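Local coordinates for BDI_3064 protein (Parabacteroides distasonis ATCC 8503, PDB 5Z06) that cleaves linear beta-1,2-glucan and beta-1,2-glucooligosaccharides of four or more units from the non-reducing end, releasing sophorose, at residues P661-G665 / L666-P670. Numbering follows the deposited sequence.
Sequences PLFMG and LNQAP
Phe663 meets Gln668 where a short strand runs into the first turn of a helix. The side-chain amide nitrogen comes to the edge of the ring, near its plane, with Gln668 NE2 3.7 Å from Phe663 CD1 and the amide tilted 55° to the ring. A bend at chi2 (-49°) turns the amide so that Gln668 OE1 faces a water, 2.6 Å away, that also takes the N-H of Met664, tying strand backbone to helix side chain, while NE2 donates to the carbonyls of Tyr646 and Phe648.

At Met664 the extended chain gives way to the helix, whose first turn takes up its carbonyl. The oxygen receives two N-H groups, the i+3 and i+4 bonds with which a helix begins: Asn667 N, 3.0 Å from Met664 O, stands well above the carbonyl plane, while Gln668 N, 3.3 Å from Met664 O, lies almost in line with the C=O bond. The side chain leaves with CG anti to the backbone N (chi1 -164°) and passes obliquely across Asn667, Met664 CB lying 3.7 Å from Asn667 ND2. That nitrogen is bonded to Asp650 OD1, which fixes the amide beside the methionine. Gly665 already has helical backbone angles.

The junction is buried about 4 Å (centre to centre) from the middle of the chain, in a glycoamylase-like region whose relationship to the six-hairpin glycosidases is consistent with an (alpha/alpha)6 barrel. Strand 663-664 pairs antiparallel with strand 313-314, through Phe663 and Ile314, and helix 665-680 packs Leu666, Ala669 and Pro670 against Phe328 of helix 323-338.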
ATOM      1  N   PRO A 661      -6.845   1.439   1.423  1.00 29.35           N
ATOM      2  CA  PRO A 661      -6.671   2.900   1.444  1.00 28.72           C
ATOM      3  C   PRO A 661      -5.247   3.359   1.170  1.00 28.38           C
ATOM      4  O   PRO A 661      -4.986   4.540   1.261  1.00 31.59           O
ATOM      5  CB  PRO A 661      -7.077   3.271   2.870  1.00 30.25           C
ATOM      6  CG  PRO A 661      -6.756   2.049   3.683  1.00 31.27           C
ATOM      7  CD  PRO A 661      -6.803   0.854   2.774  1.00 29.67           C
ATOM      8  N   LEU A 662      -4.331   2.455   0.813  1.00 27.81           N
ATOM      9  CA  LEU A 662      -2.923   2.803   0.717  1.00 27.14           C
ATOM     10  C   LEU A 662      -2.271   2.280  -0.546  1.00 26.43           C
ATOM     11  O   LEU A 662      -2.796   1.395  -1.242  1.00 24.99           O
ATOM     12  CB  LEU A 662      -2.143   2.315   1.970  1.00 26.28           C
ATOM     13  CG  LEU A 662      -2.247   0.868   2.454  1.00 26.97           C
ATOM     14  CD1 LEU A 662      -1.521  -0.106   1.544  1.00 27.74           C
ATOM     15  CD2 LEU A 662      -1.631   0.758   3.831  1.00 26.90           C
ATOM     16  N   PHE A 663      -1.107   2.850  -0.804  1.00 24.95           N
ATOM     17  CA  PHE A 663      -0.139   2.293  -1.696  1.00 24.22           C
ATOM     18  C   PHE A 663       1.017   1.834  -0.847  1.00 24.58           C
ATOM     19  O   PHE A 663       1.454   2.534   0.084  1.00 24.54           O
ATOM     20  CB  PHE A 663       0.322   3.355  -2.669  1.00 24.25           C
ATOM     21  CG  PHE A 663      -0.790   3.925  -3.460  1.00 24.50           C
ATOM     22  CD1 PHE A 663      -1.241   3.275  -4.588  1.00 25.11           C
ATOM     23  CD2 PHE A 663      -1.426   5.083  -3.036  1.00 24.23           C
ATOM     24  CE1 PHE A 663      -2.303   3.782  -5.304  1.00 27.15           C
ATOM     25  CE2 PHE A 663      -2.475   5.603  -3.756  1.00 26.91           C
ATOM     26  CZ  PHE A 663      -2.922   4.953  -4.889  1.00 26.09           C
ATOM     27  N   MET A 664       1.559   0.691  -1.210  1.00 25.61           N
ATOM     28  CA  MET A 664       2.537   0.017  -0.370  1.00 27.53           C
ATOM     29  C   MET A 664       3.873   0.064  -1.085  1.00 26.95           C
ATOM     30  O   MET A 664       3.951  -0.270  -2.249  1.00 24.97           O
ATOM     31  CB  MET A 664       2.082  -1.414  -0.163  1.00 29.94           C
ATOM     32  CG  MET A 664       2.764  -2.123   0.966  1.00 33.12           C
ATOM     33  SD  MET A 664       2.205  -1.569   2.576  1.00 32.45           S
ATOM     34  CE  MET A 664       3.430  -2.474   3.522  1.00 32.68           C
ATOM     35  N   GLY A 665       4.913   0.492  -0.369  1.00 26.68           N
ATOM     36  CA  GLY A 665       6.281   0.559  -0.906  1.00 25.72           C
ATOM     37  C   GLY A 665       6.756  -0.760  -1.468  1.00 25.87           C
ATOM     38  O   GLY A 665       7.425  -0.796  -2.512  1.00 26.53           O
ATOM     39  N   LEU A 666       6.434  -1.844  -0.768  1.00 23.91           N
ATOM     40  CA  LEU A 666       6.813  -3.169  -1.224  1.00 23.76           C
ATOM     41  C   LEU A 666       6.154  -3.578  -2.528  1.00 22.70           C
ATOM     42  O   LEU A 666       6.714  -4.403  -3.250  1.00 23.92           O
ATOM     43  CB  LEU A 666       6.437  -4.233  -0.184  1.00 24.99           C
ATOM     44  CG  LEU A 666       7.280  -4.395   1.063  1.00 24.14           C
ATOM     45  CD1 LEU A 666       6.558  -5.390   1.939  1.00 25.61           C
ATOM     46  CD2 LEU A 666       8.664  -4.907   0.706  1.00 24.96           C
ATOM     47  N   ASN A 667       4.961  -3.066  -2.807  1.00 22.38           N
ATOM     48  CA  ASN A 667       4.126  -3.641  -3.861  1.00 23.24           C
ATOM     49  C   ASN A 667       4.135  -2.879  -5.174  1.00 23.59           C
ATOM     50  O   ASN A 667       3.794  -3.442  -6.216  1.00 23.39           O
ATOM     51  CB  ASN A 667       2.697  -3.805  -3.349  1.00 22.74           C
ATOM     52  CG  ASN A 667       2.599  -4.855  -2.245  1.00 22.60           C
ATOM     53  OD1 ASN A 667       3.495  -5.656  -2.098  1.00 22.72           O
ATOM     54  ND2 ASN A 667       1.511  -4.861  -1.488  1.00 21.17           N
ATOM     55  N   GLN A 668       4.526  -1.624  -5.155  1.00 24.09           N
ATOM     56  CA  GLN A 668       4.403  -0.837  -6.396  1.00 25.20           C
ATOM     57  C   GLN A 668       5.625  -1.035  -7.257  1.00 24.86           C
ATOM     58  O   GLN A 668       5.504  -1.219  -8.459  1.00 26.53           O
ATOM     59  CB  GLN A 668       4.173   0.653  -6.112  1.00 24.32           C
ATOM     60  CG  GLN A 668       2.924   1.037  -5.329  1.00 24.67           C
ATOM     61  CD  GLN A 668       1.656   0.398  -5.847  1.00 24.95           C
ATOM     62  OE1 GLN A 668       1.388  -0.752  -5.528  1.00 23.96           O
ATOM     63  NE2 GLN A 668       0.887   1.126  -6.680  1.00 25.09           N
ATOM     64  N   ALA A 669       6.807  -0.985  -6.660  1.00 24.21           N
ATOM     65  CA  ALA A 669       8.041  -1.032  -7.460  1.00 24.26           C
ATOM     66  C   ALA A 669       8.186  -2.352  -8.220  1.00 25.64           C
ATOM     67  O   ALA A 669       8.606  -2.349  -9.397  1.00 24.42           O
ATOM     68  CB  ALA A 669       9.269  -0.780  -6.606  1.00 23.99           C
ATOM     69  N   PRO A 670       7.831  -3.491  -7.577  1.00 25.60           N
ATOM     70  CA  PRO A 670       7.949  -4.724  -8.340  1.00 25.80           C
ATOM     71  C   PRO A 670       7.196  -4.692  -9.635  1.00 24.08           C
ATOM     72  O   PRO A 670       7.616  -5.332 -10.593  1.00 24.30           O
ATOM     73  CB  PRO A 670       7.364  -5.770  -7.396  1.00 26.15           C
ATOM     74  CG  PRO A 670       7.893  -5.297  -6.090  1.00 26.67           C
ATOM     75  CD  PRO A 670       7.661  -3.793  -6.150  1.00 26.05           C
TER
HETATM   76  O   HOH W   1       0.368  -0.933  -3.098  1.00 22.15           O